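Side-chain contacts in endoglucanase (Humicola insolens, PDB 1DYS), which hydrolyses internal beta-1,4-glucosidic linkages in cellulose as a family 6 endoglucanase and so contributes to the breakdown of plant biomass: residues Asn110-Glu115 / Gln160-Tyr165; Ser238-Pro241 / Arg245-Thr248; Thr49-Ser54 / Ile66-Ala71; Gln26-Arg31 / Met337-Ala342; Lys212-Ser217 / Asn302-Val307. One frame throughout, in Å; residues are numbered along the deposited sequence. Where two conformers were deposited one is given.

Contact 1. Residues Asn110-Glu115 / Gln160-Tyr165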
# COMPACT_ATOMS: atom_id res chain seq x y z
N ASN A 110 -5.69 20.13 -1.40
CA ASN A 110 -5.86 20.54 -2.79
C ASN A 110 -5.83 19.36 -3.76
O ASN A 110 -6.65 19.33 -4.68
CB ASN A 110 -4.79 21.56 -3.21
CG ASN A 110 -5.14 22.93 -2.67
OD1 ASN A 110 -4.28 23.71 -2.22
ND2 ASN A 110 -6.43 23.24 -2.69
N ARG A 111 -4.93 18.40 -3.58
CA ARG A 111 -4.78 17.23 -4.44
C ARG A 111 -6.05 16.34 -4.37
O ARG A 111 -6.52 15.84 -5.38
CB ARG A 111 -3.54 16.43 -4.11
CG ARG A 111 -2.20 17.16 -4.20
CD ARG A 111 -1.05 16.27 -3.71
NE ARG A 111 0.23 16.91 -4.11
CZ ARG A 111 1.41 16.44 -3.71
NH1 ARG A 111 1.54 15.34 -2.97
NH2 ARG A 111 2.50 17.10 -4.11
N TYR A 112 -6.58 16.22 -3.15
CA TYR A 112 -7.85 15.49 -2.97
C TYR A 112 -8.98 16.15 -3.75
O TYR A 112 -9.72 15.47 -4.46
CB TYR A 112 -8.26 15.46 -1.52
CG TYR A 112 -9.49 14.66 -1.14
CD1 TYR A 112 -9.47 13.28 -1.08
CD2 TYR A 112 -10.64 15.33 -0.79
CE1 TYR A 112 -10.62 12.60 -0.68
CE2 TYR A 112 -11.78 14.65 -0.38
CZ TYR A 112 -11.75 13.27 -0.32
OH TYR A 112 -12.89 12.61 0.09
N LYS A 113 -9.10 17.49 -3.63
CA LYS A 113 -10.16 18.09 -4.48
C LYS A 113 -9.92 17.95 -5.97
O LYS A 113 -10.82 17.55 -6.73
CB LYS A 113 -10.27 19.59 -4.18
CG LYS A 113 -10.54 19.85 -2.72
CD LYS A 113 -10.63 21.37 -2.48
CE LYS A 113 -11.22 21.61 -1.09
NZ LYS A 113 -10.96 23.00 -0.63
N ASN A 114 -8.75 18.39 -6.45
CA ASN A 114 -8.51 18.52 -7.88
C ASN A 114 -8.08 17.27 -8.59
O ASN A 114 -8.46 17.12 -9.77
CB ASN A 114 -7.44 19.64 -8.07
CG ASN A 114 -7.96 20.92 -7.42
OD1 ASN A 114 -9.12 21.29 -7.58
ND2 ASN A 114 -7.14 21.62 -6.64
N GLU A 115 -7.36 16.37 -7.96
CA GLU A 115 -6.88 15.18 -8.63
C GLU A 115 -7.71 13.93 -8.29
O GLU A 115 -7.49 12.95 -9.03
CB GLU A 115 -5.41 14.92 -8.25
CG GLU A 115 -4.44 15.95 -8.81
CD GLU A 115 -2.99 15.61 -8.52
OE1 GLU A 115 -2.47 14.56 -8.97
OE2 GLU A 115 -2.34 16.36 -7.77
N GLN A 160 -12.80 17.69 7.48
CA GLN A 160 -14.22 18.04 7.38
C GLN A 160 -14.48 18.79 6.09
O GLN A 160 -15.44 18.56 5.36
CB GLN A 160 -14.71 18.85 8.57
CG GLN A 160 -14.70 18.10 9.90
CD GLN A 160 -15.13 19.02 11.03
OE1 GLN A 160 -15.18 20.24 10.87
NE2 GLN A 160 -15.42 18.51 12.22
N GLU A 161 -13.56 19.72 5.75
CA GLU A 161 -13.65 20.45 4.50
C GLU A 161 -13.52 19.51 3.30
O GLU A 161 -14.25 19.65 2.32
CB GLU A 161 -12.57 21.54 4.42
CG GLU A 161 -12.57 22.26 3.08
CD GLU A 161 -11.63 23.45 3.03
OE1 GLU A 161 -11.19 23.90 4.11
OE2 GLU A 161 -11.34 23.94 1.92
N ALA A 162 -12.63 18.51 3.39
CA ALA A 162 -12.50 17.56 2.30
C ALA A 162 -13.78 16.77 2.04
O ALA A 162 -14.18 16.60 0.88
CB ALA A 162 -11.39 16.54 2.55
N ILE A 163 -14.38 16.27 3.11
CA ILE A 163 -15.59 15.44 2.94
C ILE A 163 -16.76 16.30 2.44
O ILE A 163 -17.53 15.96 1.52
CB ILE A 163 -15.92 14.72 4.24
CG1 ILE A 163 -14.80 13.74 4.66
CG2 ILE A 163 -17.22 13.94 4.00
CD1 ILE A 163 -15.09 12.98 5.95
N GLY A 164 -16.85 17.51 3.04
CA GLY A 164 -17.91 18.43 2.58
C GLY A 164 -17.73 18.71 1.09
O GLY A 164 -18.71 18.86 0.37
N TYR A 165 -16.47 18.87 0.66
CA TYR A 165 -16.19 19.11 -0.73
C TYR A 165 -16.64 17.95 -1.62
O TYR A 165 -17.27 18.17 -2.66
CB TYR A 165 -14.71 19.44 -0.98
CG TYR A 165 -14.44 19.73 -2.44
CD1 TYR A 165 -14.67 21.04 -2.91
CD2 TYR A 165 -13.99 18.82 -3.37
CE1 TYR A 165 -14.47 21.34 -4.24
CE2 TYR A 165 -13.80 19.12 -4.70
CZ TYR A 165 -14.03 20.41 -5.14
OH TYR A 165 -13.83 20.76 -6.45
O HOH W 1 -11.86 22.51 -7.54
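The aliphatic part of Lys113 lies over one face of the Tyr165 ring. Its CG sits 3.9 Å from the ring centroid, displaced toward the rim, in a CH-pi contact, and CB comes 3.6 Å from Tyr165 CE2. Beyond CG the lysine chain is extended, with CD and CE passing across the CG and CD1 side of the ring, and this carries NZ on to Glu161. There NZ forms a 2.7 Å salt bridge with Glu161 OE2, approaching on the anti side of the carboxylate and 22° out of its plane. Glu161 is itself stretched out from a CG anti to the backbone N (chi1 176°), and the two chains meet at about a right angle. An alanine in place of Lys113 would probably bare this face of the Tyr165 ring and leave Glu161 without its charged mate. The tyrosine's other end is held too: a water donates to both Tyr165 OH and Asn114 OD1, at 2.9 Å and 3.0 Å, while the same hydroxyl pairs with Asn118. Deeper in the interface, the edge of the Tyr112 ring abuts Ala162, with CE2 3.5 Å from the methyl CB and 3.3 Å from the carbonyl O, which lies near the ring plane. Tyr112 OH is hydrogen-bonded to Glu137 OE2. The helix segments run almost parallel, 8° between their directions and 10.2 Å between axes, a separation bridged by these large side chains. Such side-by-side helices, each leading into a neighbouring parallel strand, are the outer layer of the alpha/beta barrel of family 6 glycoside hydrolases.

Contact 2. Residues Ser238-Pro241 / Arg245-Thr248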
# COMPACT_ATOMS: atom_id res chain seq x y z
N SER A 238 -24.03 -1.97 25.43
CA SER A 238 -24.19 -1.12 24.24
C SER A 238 -25.63 -1.19 23.78
O SER A 238 -26.18 -2.28 23.66
CB SER A 238 -23.32 -1.59 23.08
OG SER A 238 -23.82 -1.03 21.87
N PRO A 239 -26.19 -0.04 23.42
CA PRO A 239 -27.53 0.04 22.84
C PRO A 239 -27.56 -0.37 21.37
O PRO A 239 -28.59 -0.60 20.72
CB PRO A 239 -27.92 1.53 22.91
CG PRO A 239 -26.56 2.18 22.82
CD PRO A 239 -25.55 1.26 23.50
N SER A 240 -26.40 -0.62 20.77
CA SER A 240 -26.22 -1.00 19.39
C SER A 240 -25.44 -2.28 19.19
O SER A 240 -24.39 -2.28 18.56
CB SER A 240 -25.35 0.13 18.77
OG SER A 240 -26.07 1.34 18.78
N PRO A 241 -25.92 -3.39 19.72
CA PRO A 241 -25.28 -4.68 19.68
C PRO A 241 -25.35 -5.46 18.39
O PRO A 241 -24.70 -6.50 18.29
CB PRO A 241 -25.86 -5.49 20.87
CG PRO A 241 -27.28 -4.97 20.75
CD PRO A 241 -27.19 -3.49 20.47
N ARG A 245 -29.68 -2.60 14.98
CA ARG A 245 -29.99 -1.67 16.07
C ARG A 245 -29.10 -0.44 16.01
O ARG A 245 -29.50 0.68 16.33
CB ARG A 245 -30.00 -2.31 17.44
CG ARG A 245 -31.27 -3.17 17.57
CD ARG A 245 -31.12 -4.02 18.83
NE ARG A 245 -30.42 -5.27 18.52
CZ ARG A 245 -30.21 -6.18 19.48
NH1 ARG A 245 -30.62 -5.89 20.72
NH2 ARG A 245 -29.61 -7.32 19.21
N TYR A 246 -27.87 -0.60 15.48
CA TYR A 246 -27.02 0.61 15.35
C TYR A 246 -27.67 1.60 14.39
O TYR A 246 -27.74 2.78 14.73
CB TYR A 246 -25.62 0.20 14.86
CG TYR A 246 -24.68 1.38 14.62
CD1 TYR A 246 -24.48 2.36 15.56
CD2 TYR A 246 -23.96 1.46 13.44
CE1 TYR A 246 -23.63 3.44 15.35
CE2 TYR A 246 -23.10 2.51 13.20
CZ TYR A 246 -22.93 3.49 14.16
OH TYR A 246 -22.11 4.57 13.92
N ALA A 247 -28.16 1.10 13.25
CA ALA A 247 -28.82 1.92 12.23
C ALA A 247 -30.02 2.67 12.80
O ALA A 247 -30.19 3.87 12.58
CB ALA A 247 -29.22 1.10 11.01
N THR A 248 -30.88 1.97 13.56
CA THR A 248 -32.03 2.65 14.19
C THR A 248 -31.61 3.71 15.19
O THR A 248 -32.21 4.80 15.24
CB THR A 248 -32.95 1.60 14.86
OG1 THR A 248 -33.49 0.80 13.82
CG2 THR A 248 -34.06 2.27 15.67
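Pro241 sets CG over one face of the Arg245 guanidinium: CG stands 3.4 Å from CZ, above the centre of the flat group, and the two side chains cross at about a right angle. In the arginine chain a bend at chi3 (-87°) turns the guanidinium so that one face meets Pro241 CG. Beside this pair, Ser240 packs on Tyr246, its OG 3.6 Å from Tyr246 CA and 3.7 Å from CD1, in the plane of the ring at its edge. A glycine in place of Pro241 would probably uncover that guanidinium face and allow the arginine head more freedom to turn.

The polar ends are fixed by a second shell. Arg245 NE forms a salt bridge with Asp242, Ser240 OG is bonded to Gly188 O and Asn249 ND2, and Tyr246 OH reaches Val181 O. The tyrosine side chain lies about 5 Å from that of Asn183, a probable substrate-binding residue. Upstream, Ser238 OG accepts the backbone N of Ser240 at 2.8 Å, with an N-H...O angle of 155°, and this bond closes an ST turn. The whole is a loop folded back on the first turns of helix 243-255, with the ST turn at its start.

Contact 3. Residues Thr49-Ser54 / Ile66-Ala71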
# COMPACT_ATOMS: atom_id res chain seq x y z
N THR A 49 -20.73 -6.51 -5.29
CA THR A 49 -19.76 -6.02 -4.30
C THR A 49 -19.35 -4.62 -4.74
O THR A 49 -19.30 -4.39 -5.96
CB THR A 49 -18.57 -6.97 -4.22
OG1 THR A 49 -19.06 -8.24 -3.74
CG2 THR A 49 -17.63 -6.53 -3.09
N PHE A 50 -19.13 -3.69 -3.80
CA PHE A 50 -18.63 -2.40 -4.26
C PHE A 50 -17.22 -2.47 -4.82
O PHE A 50 -16.43 -3.38 -4.54
CB PHE A 50 -18.53 -1.49 -3.00
CG PHE A 50 -19.83 -0.86 -2.61
CD1 PHE A 50 -20.97 -1.61 -2.42
CD2 PHE A 50 -19.91 0.51 -2.46
CE1 PHE A 50 -22.15 -1.01 -2.08
CE2 PHE A 50 -21.10 1.14 -2.14
CZ PHE A 50 -22.26 0.37 -1.93
N TYR A 51 -16.94 -1.47 -5.66
CA TYR A 51 -15.59 -1.22 -6.21
C TYR A 51 -14.88 -0.17 -5.36
O TYR A 51 -15.44 0.93 -5.15
CB TYR A 51 -15.77 -0.64 -7.62
CG TYR A 51 -16.25 -1.60 -8.70
CD1 TYR A 51 -17.61 -1.93 -8.73
CD2 TYR A 51 -15.43 -2.12 -9.68
CE1 TYR A 51 -18.13 -2.77 -9.68
CE2 TYR A 51 -15.95 -2.97 -10.65
CZ TYR A 51 -17.29 -3.30 -10.64
OH TYR A 51 -17.78 -4.15 -11.61
N TRP A 52 -13.68 -0.46 -4.87
CA TRP A 52 -12.93 0.46 -4.06
C TRP A 52 -12.00 1.34 -4.88
O TRP A 52 -11.09 0.87 -5.55
CB TRP A 52 -12.10 -0.29 -3.02
CG TRP A 52 -12.95 -0.90 -1.93
CD1 TRP A 52 -13.88 -1.89 -2.05
CD2 TRP A 52 -12.96 -0.50 -0.54
NE1 TRP A 52 -14.43 -2.20 -0.83
CE2 TRP A 52 -13.87 -1.34 0.10
CE3 TRP A 52 -12.25 0.47 0.19
CZ2 TRP A 52 -14.11 -1.24 1.49
CZ3 TRP A 52 -12.49 0.57 1.55
CH2 TRP A 52 -13.41 -0.30 2.19
N ILE A 53 -12.29 2.65 -4.74
CA ILE A 53 -11.50 3.63 -5.52
C ILE A 53 -10.52 4.27 -4.54
O ILE A 53 -10.71 5.42 -4.08
CB ILE A 53 -12.40 4.67 -6.19
CG1 ILE A 53 -13.56 4.09 -7.00
CG2 ILE A 53 -11.50 5.47 -7.18
CD1 ILE A 53 -13.30 2.91 -7.89
N SER A 54 -9.58 3.44 -4.11
CA SER A 54 -8.72 3.74 -2.95
C SER A 54 -7.54 4.64 -3.22
O SER A 54 -6.74 4.88 -2.32
CB SER A 54 -8.28 2.42 -2.30
OG SER A 54 -9.42 1.60 -2.01
N ILE A 66 -18.55 1.30 -14.70
CA ILE A 66 -19.57 1.87 -15.61
C ILE A 66 -19.72 1.00 -16.84
O ILE A 66 -20.84 0.82 -17.32
CB ILE A 66 -19.15 3.30 -15.99
CG1 ILE A 66 -19.41 4.24 -14.82
CG2 ILE A 66 -19.90 3.83 -17.23
CD1 ILE A 66 -18.73 5.58 -14.95
N GLN A 67 -18.65 0.47 -17.41
CA GLN A 67 -18.70 -0.43 -18.56
C GLN A 67 -19.55 -1.63 -18.22
O GLN A 67 -20.50 -2.07 -18.88
CB GLN A 67 -17.30 -0.86 -19.02
CG GLN A 67 -17.40 -2.06 -19.96
CD GLN A 67 -16.09 -2.39 -20.66
OE1 GLN A 67 -15.26 -1.52 -20.90
NE2 GLN A 67 -15.91 -3.65 -21.02
N ASN A 68 -19.23 -2.24 -17.05
CA ASN A 68 -19.99 -3.37 -16.56
C ASN A 68 -21.45 -3.04 -16.31
O ASN A 68 -22.31 -3.87 -16.60
CB ASN A 68 -19.33 -3.91 -15.27
CG ASN A 68 -17.96 -4.49 -15.50
OD1 ASN A 68 -17.61 -4.89 -16.62
ND2 ASN A 68 -17.16 -4.61 -14.43
N ALA A 69 -21.76 -1.86 -15.77
CA ALA A 69 -23.12 -1.45 -15.50
C ALA A 69 -23.88 -1.35 -16.85
O ALA A 69 -24.97 -1.89 -16.95
CB ALA A 69 -23.26 -0.14 -14.75
N ARG A 70 -23.25 -0.75 -17.85
CA ARG A 70 -23.90 -0.61 -19.15
C ARG A 70 -24.09 -1.95 -19.86
O ARG A 70 -25.10 -2.13 -20.55
CB ARG A 70 -23.11 0.35 -20.03
CG ARG A 70 -23.09 1.77 -19.47
CD ARG A 70 -22.34 2.76 -20.36
NE ARG A 70 -22.72 4.11 -19.92
CZ ARG A 70 -21.88 5.14 -19.94
NH1 ARG A 70 -20.67 4.97 -20.43
NH2 ARG A 70 -22.33 6.32 -19.48
N ALA A 71 -23.20 -2.92 -19.66
CA ALA A 71 -23.35 -4.25 -20.23
C ALA A 71 -24.48 -5.02 -19.55
O ALA A 71 -25.21 -5.81 -20.16
CB ALA A 71 -22.05 -5.04 -20.12
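Tyr51 and Asn68 make the one contact between Thr49-Ser54 and Ile66-Ala71, a hydrogen bond between side-chain ends across backbones whose closest CA atoms, those of Tyr51 and Ile66, are 10.7 Å apart. Along the first segment, Thr49 and Phe50 lead into the strand, Phe50 turning its ring to Val84 and Ile135 of the sheet. Tyr51 then points toward the helix, its CG anti to the carbonyl carbon (chi1 -72°), and spans the gap with the full length of its phenol. At the end of it, Asn68 ND2 donates to Tyr51 OH at 2.9 Å, with an N-H...O angle of 161°. The hydroxyl lies almost in the amide plane, so an N-H is aimed well at it, while ring and amide are turned 41° from each other. Asn68 ND2 also bonds Ser15 OG, and this second partner probably helps fix the rotation of the amide. The phenol oxygen has one good donor, Asn68 ND2, and two weaker partners, Val13 O and Ser15 N. Past Tyr51, Trp52 on this strand and Ser54 just after it probably face the substrate. The tyrosine-asparagine bond ties strand 51-53 to the covering helix 60-74 within a beta-alpha-beta unit completed by strand 79-85, the repeating element of the parallel barrel.

Contact 4. Residues Gln26-Arg31 / Met337-Ala342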
# COMPACT_ATOMS: atom_id res chain seq x y z
N GLN A 26 -11.21 -22.65 -8.21
CA GLN A 26 -10.25 -23.70 -8.58
C GLN A 26 -9.75 -24.51 -7.39
O GLN A 26 -9.63 -25.75 -7.48
CB GLN A 26 -9.04 -23.04 -9.27
CG GLN A 26 -9.41 -22.46 -10.64
CD GLN A 26 -8.36 -21.51 -11.17
OE1 GLN A 26 -8.55 -20.70 -12.07
NE2 GLN A 26 -7.15 -21.54 -10.61
N ALA A 27 -9.43 -23.91 -6.25
CA ALA A 27 -8.93 -24.61 -5.08
C ALA A 27 -9.91 -25.64 -4.56
O ALA A 27 -9.57 -26.81 -4.31
CB ALA A 27 -8.53 -23.64 -3.97
N PHE A 28 -11.19 -25.28 -4.44
CA PHE A 28 -12.21 -26.21 -4.00
C PHE A 28 -12.35 -27.34 -5.02
O PHE A 28 -12.31 -28.50 -4.61
CB PHE A 28 -13.56 -25.51 -3.83
CG PHE A 28 -13.71 -24.80 -2.52
CD1 PHE A 28 -13.48 -25.42 -1.30
CD2 PHE A 28 -14.03 -23.44 -2.55
CE1 PHE A 28 -13.60 -24.72 -0.11
CE2 PHE A 28 -14.18 -22.75 -1.34
CZ PHE A 28 -13.97 -23.37 -0.15
N LEU A 29 -12.42 -27.02 -6.31
CA LEU A 29 -12.52 -28.08 -7.32
C LEU A 29 -11.39 -29.10 -7.18
O LEU A 29 -11.64 -30.31 -7.16
CB LEU A 29 -12.48 -27.50 -8.71
CG LEU A 29 -13.71 -27.16 -9.51
CD1 LEU A 29 -13.33 -26.88 -10.95
CD2 LEU A 29 -14.80 -28.19 -9.38
N SER A 30 -10.17 -28.64 -6.99
CA SER A 30 -8.98 -29.47 -6.85
C SER A 30 -8.92 -30.42 -5.67
O SER A 30 -8.00 -31.24 -5.53
CB SER A 30 -7.77 -28.52 -6.83
OG SER A 30 -7.75 -27.82 -8.07
N ARG A 31 -9.85 -30.35 -4.75
CA ARG A 31 -9.99 -31.25 -3.62
C ARG A 31 -11.30 -32.03 -3.77
O ARG A 31 -11.77 -32.64 -2.82
CB ARG A 31 -9.94 -30.51 -2.29
CG ARG A 31 -8.64 -29.71 -2.17
CD ARG A 31 -8.49 -29.18 -0.77
NE ARG A 31 -9.68 -28.45 -0.29
CZ ARG A 31 -9.63 -27.12 -0.16
NH1 ARG A 31 -8.52 -26.47 -0.48
NH2 ARG A 31 -10.70 -26.49 0.29
N MET A 337 -12.41 -20.16 3.66
CA MET A 337 -13.10 -20.13 4.93
C MET A 337 -14.44 -19.41 4.85
O MET A 337 -15.50 -19.84 5.33
CB MET A 337 -12.21 -19.54 6.04
CG MET A 337 -12.97 -19.24 7.32
SD MET A 337 -12.21 -18.04 8.43
CE MET A 337 -12.46 -16.58 7.40
N LEU A 338 -14.44 -18.23 4.17
CA LEU A 338 -15.69 -17.48 4.08
C LEU A 338 -16.73 -18.32 3.30
O LEU A 338 -17.92 -18.17 3.59
CB LEU A 338 -15.51 -16.15 3.36
CG LEU A 338 -14.69 -15.08 4.14
CD1 LEU A 338 -14.36 -13.98 3.14
CD2 LEU A 338 -15.39 -14.59 5.38
N THR A 339 -16.25 -19.12 2.37
CA THR A 339 -17.17 -19.91 1.54
C THR A 339 -17.75 -21.06 2.36
O THR A 339 -18.96 -21.21 2.41
CB THR A 339 -16.41 -20.49 0.35
OG1 THR A 339 -15.84 -19.46 -0.48
CG2 THR A 339 -17.38 -21.27 -0.55
N GLN A 340 -16.88 -21.87 2.95
CA GLN A 340 -17.39 -22.93 3.83
C GLN A 340 -18.33 -22.43 4.91
O GLN A 340 -19.23 -23.17 5.35
CB GLN A 340 -16.22 -23.65 4.51
CG GLN A 340 -15.20 -24.25 3.58
CD GLN A 340 -13.96 -24.80 4.24
OE1 GLN A 340 -13.86 -26.01 4.45
NE2 GLN A 340 -13.00 -23.94 4.56
N ASN A 341 -18.18 -21.23 5.47
CA ASN A 341 -19.04 -20.69 6.51
C ASN A 341 -20.09 -19.71 5.99
O ASN A 341 -20.73 -19.02 6.80
CB ASN A 341 -18.22 -19.98 7.59
CG ASN A 341 -17.39 -21.00 8.35
OD1 ASN A 341 -17.90 -21.75 9.19
ND2 ASN A 341 -16.10 -21.02 8.06
N ALA A 342 -20.28 -19.74 4.67
CA ALA A 342 -21.23 -18.78 4.09
C ALA A 342 -22.68 -18.91 4.56
O ALA A 342 -23.19 -19.97 4.91
CB ALA A 342 -21.21 -18.83 2.58
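Phe28 and Thr339 meet where the end of helix 15-29 packs against helix 332-340, bringing together helices near the two ends of the chain in the family 6 alpha/beta barrel domain. From CB, Phe28 heads toward the other segment, and CG, placed anti to its own carbonyl carbon (chi1 -82°), sends the ring straight across. The far half of the ring makes the contact. CE2 rests against Thr339, 3.6 Å from CB and 3.6 Å from the methyl CG2. At the tip, CZ is shared: it lies 3.8 Å from Thr339 CB and 4.0 Å from Gln340 CG. On the remaining side CE1 comes 4.0 Å from the same Gln340 CG, so the ring end abuts both Thr339 and the CG methylene of Gln340. Both approach the ring obliquely. These are van der Waals contacts, mostly carbon to carbon; the Thr339 hydroxyl has its hydrogen-bond partner elsewhere, at Ala335 O within its own helix, while helix 34-46 adds Asn36 and Val40 around the pair. Arg31 NH1, near the end of the first helix, bonds Gln336 OE1, a polar link beside the apolar one. The second helix ends just after the contact. Asn341, the first residue to leave helical backbone angles, folds its side chain back so that ND2 bonds Met337 O at 3.0 Å; its backbone N reaches the same oxygen at 3.0 Å from the opposite face of the carbonyl plane.

Contact 5. Residues Lys212-Ser217 / Asn302-Val307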
# COMPACT_ATOMS: atom_id res chain seq x y z
N LYS A 212 -27.09 17.35 -0.21
CA LYS A 212 -27.77 16.30 0.55
C LYS A 212 -26.96 14.99 0.44
O LYS A 212 -26.21 14.79 -0.51
CB LYS A 212 -29.18 15.95 0.14
CG LYS A 212 -29.60 16.10 -1.30
CD LYS A 212 -30.08 17.53 -1.52
CE LYS A 212 -31.59 17.67 -1.49
NZ LYS A 212 -32.00 18.81 -2.37
N ILE A 213 -27.27 14.13 1.39
CA ILE A 213 -26.81 12.75 1.35
C ILE A 213 -28.08 11.90 1.54
O ILE A 213 -29.07 12.42 2.09
CB ILE A 213 -25.77 12.37 2.41
CG1 ILE A 213 -26.31 12.52 3.83
CG2 ILE A 213 -24.50 13.19 2.14
CD1 ILE A 213 -25.24 12.35 4.91
N ARG A 214 -28.03 10.65 1.08
CA ARG A 214 -29.19 9.79 1.34
C ARG A 214 -29.18 9.27 2.76
O ARG A 214 -30.19 9.01 3.41
CB ARG A 214 -29.21 8.63 0.33
CG ARG A 214 -30.12 7.46 0.73
CD ARG A 214 -31.59 7.87 0.70
NE ARG A 214 -32.42 6.68 0.95
CZ ARG A 214 -33.76 6.79 0.99
NH1 ARG A 214 -34.35 7.97 0.83
NH2 ARG A 214 -34.48 5.70 1.23
N GLY A 215 -27.96 9.06 3.28
CA GLY A 215 -27.78 8.50 4.58
C GLY A 215 -26.34 7.98 4.77
O GLY A 215 -25.42 8.75 4.51
N PHE A 216 -26.24 6.83 5.41
CA PHE A 216 -24.97 6.38 5.97
C PHE A 216 -24.58 4.95 5.62
O PHE A 216 -25.49 4.20 5.27
CB PHE A 216 -25.03 6.46 7.53
CG PHE A 216 -25.60 7.80 7.96
CD1 PHE A 216 -24.82 8.93 7.87
CD2 PHE A 216 -26.95 7.91 8.32
CE1 PHE A 216 -25.33 10.19 8.17
CE2 PHE A 216 -27.44 9.16 8.64
CZ PHE A 216 -26.66 10.29 8.56
N SER A 217 -23.31 4.59 5.83
CA SER A 217 -22.96 3.18 5.66
C SER A 217 -22.34 2.71 6.97
O SER A 217 -21.81 3.54 7.72
CB SER A 217 -21.99 2.95 4.49
OG SER A 217 -20.79 3.74 4.60
N ASN A 302 -35.11 2.03 8.57
CA ASN A 302 -33.93 2.86 8.52
C ASN A 302 -32.84 2.24 7.67
O ASN A 302 -31.80 2.89 7.55
CB ASN A 302 -33.39 2.98 9.95
CG ASN A 302 -34.48 3.51 10.89
OD1 ASN A 302 -34.83 2.89 11.89
ND2 ASN A 302 -34.95 4.69 10.53
N VAL A 303 -33.04 1.04 7.18
CA VAL A 303 -31.95 0.37 6.43
C VAL A 303 -32.41 0.14 5.00
O VAL A 303 -33.24 -0.72 4.70
CB VAL A 303 -31.52 -0.93 7.12
CG1 VAL A 303 -30.36 -1.58 6.35
CG2 VAL A 303 -31.04 -0.71 8.55
N ASP A 304 -31.90 0.95 4.06
CA ASP A 304 -32.17 0.80 2.67
C ASP A 304 -31.78 -0.58 2.09
O ASP A 304 -32.44 -1.17 1.24
CB ASP A 304 -31.43 1.83 1.78
CG ASP A 304 -32.05 3.21 1.78
OD1 ASP A 304 -33.23 3.37 2.14
OD2 ASP A 304 -31.35 4.18 1.40
N ALA A 305 -30.61 -1.09 2.47
CA ALA A 305 -30.18 -2.36 1.89
C ALA A 305 -29.04 -2.99 2.67
O ALA A 305 -28.28 -2.30 3.37
CB ALA A 305 -29.74 -2.16 0.44
N ILE A 306 -28.98 -4.31 2.58
CA ILE A 306 -27.80 -5.04 3.03
C ILE A 306 -26.96 -5.15 1.76
O ILE A 306 -27.51 -5.42 0.70
CB ILE A 306 -28.09 -6.44 3.63
CG1 ILE A 306 -28.74 -6.21 4.99
CG2 ILE A 306 -26.80 -7.27 3.70
CD1 ILE A 306 -29.51 -7.33 5.63
N VAL A 307 -25.69 -4.75 1.80
CA VAL A 307 -24.79 -4.83 0.67
C VAL A 307 -23.49 -5.54 1.05
O VAL A 307 -23.29 -5.94 2.23
CB VAL A 307 -24.43 -3.39 0.14
CG1 VAL A 307 -25.68 -2.71 -0.41
CG2 VAL A 307 -23.81 -2.61 1.30
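Arg214 and Asp304 meet in a two-pronged salt bridge, the arginine offering its NE side. NE donates to Asp304 OD2 at 2.8 Å, with an N-H...O angle of 175°, and NH2 donates to Asp304 OD1 at 2.8 Å, with an angle of 163°. OD2 uses its syn lone pair and OD1 is met on its syn side, so the guanidinium edge faces both oxygens, and the two flat groups are nearly coplanar. The arginine reaches this pose through a bend at chi2 (67°), which brings its NE edge round to the aspartate.

Hydrogen bonds from neighbouring strands complete the shell of the carboxylate. Tyr178 OH bonds OD2 and Gln262 NE2 bonds OD1, so each oxygen has at least two partners and the group is held against rotation.

Packing is modest across the two segments: Arg214 CG stands 3.6 Å from Asp304 OD2, and the rest of the arginine is flanked by Tyr178, Gln262, Asn4 and Pro5. The next residue, Gly215, has backbone angles at which a CB would jam against the carbonyl O of Arg214, so a residue without a side chain suits the entry into strand 215-218.

The bridge links Arg214, just before strand 215-218, to Asp304, near the start of strand 303-307; strand 262-266, which carries Gln262, lies between those two in the parallel sheet. With a guanidinium and two further polar groups gathered about it, the buried Asp304 is likely to be stabilised as the carboxylate, and its charge is probably balanced inside the fold by Arg214.

Overall arrangement
Along the chain contacts 3, 1 and 2 follow in series; contact 2 lies inside the loop closed by contact 5, and the two segments of contact 4 enclose all the others. Contacts 3 and 5 reach the same parallel sheet, with centres about 19 Å apart, and Phe50 packs on Val307. Contacts 2 and 5 also touch, Ala247 packing on Val303, which joins helix 243-255 to strand 303-307. Contact 1, between two outer helices, and contact 4 lie on opposite sides of the chain's centre, their own centres about 42 Å apart. Together the contacts join the sheet to its helices, pair helices with one another, and bring helices near the two chain ends together.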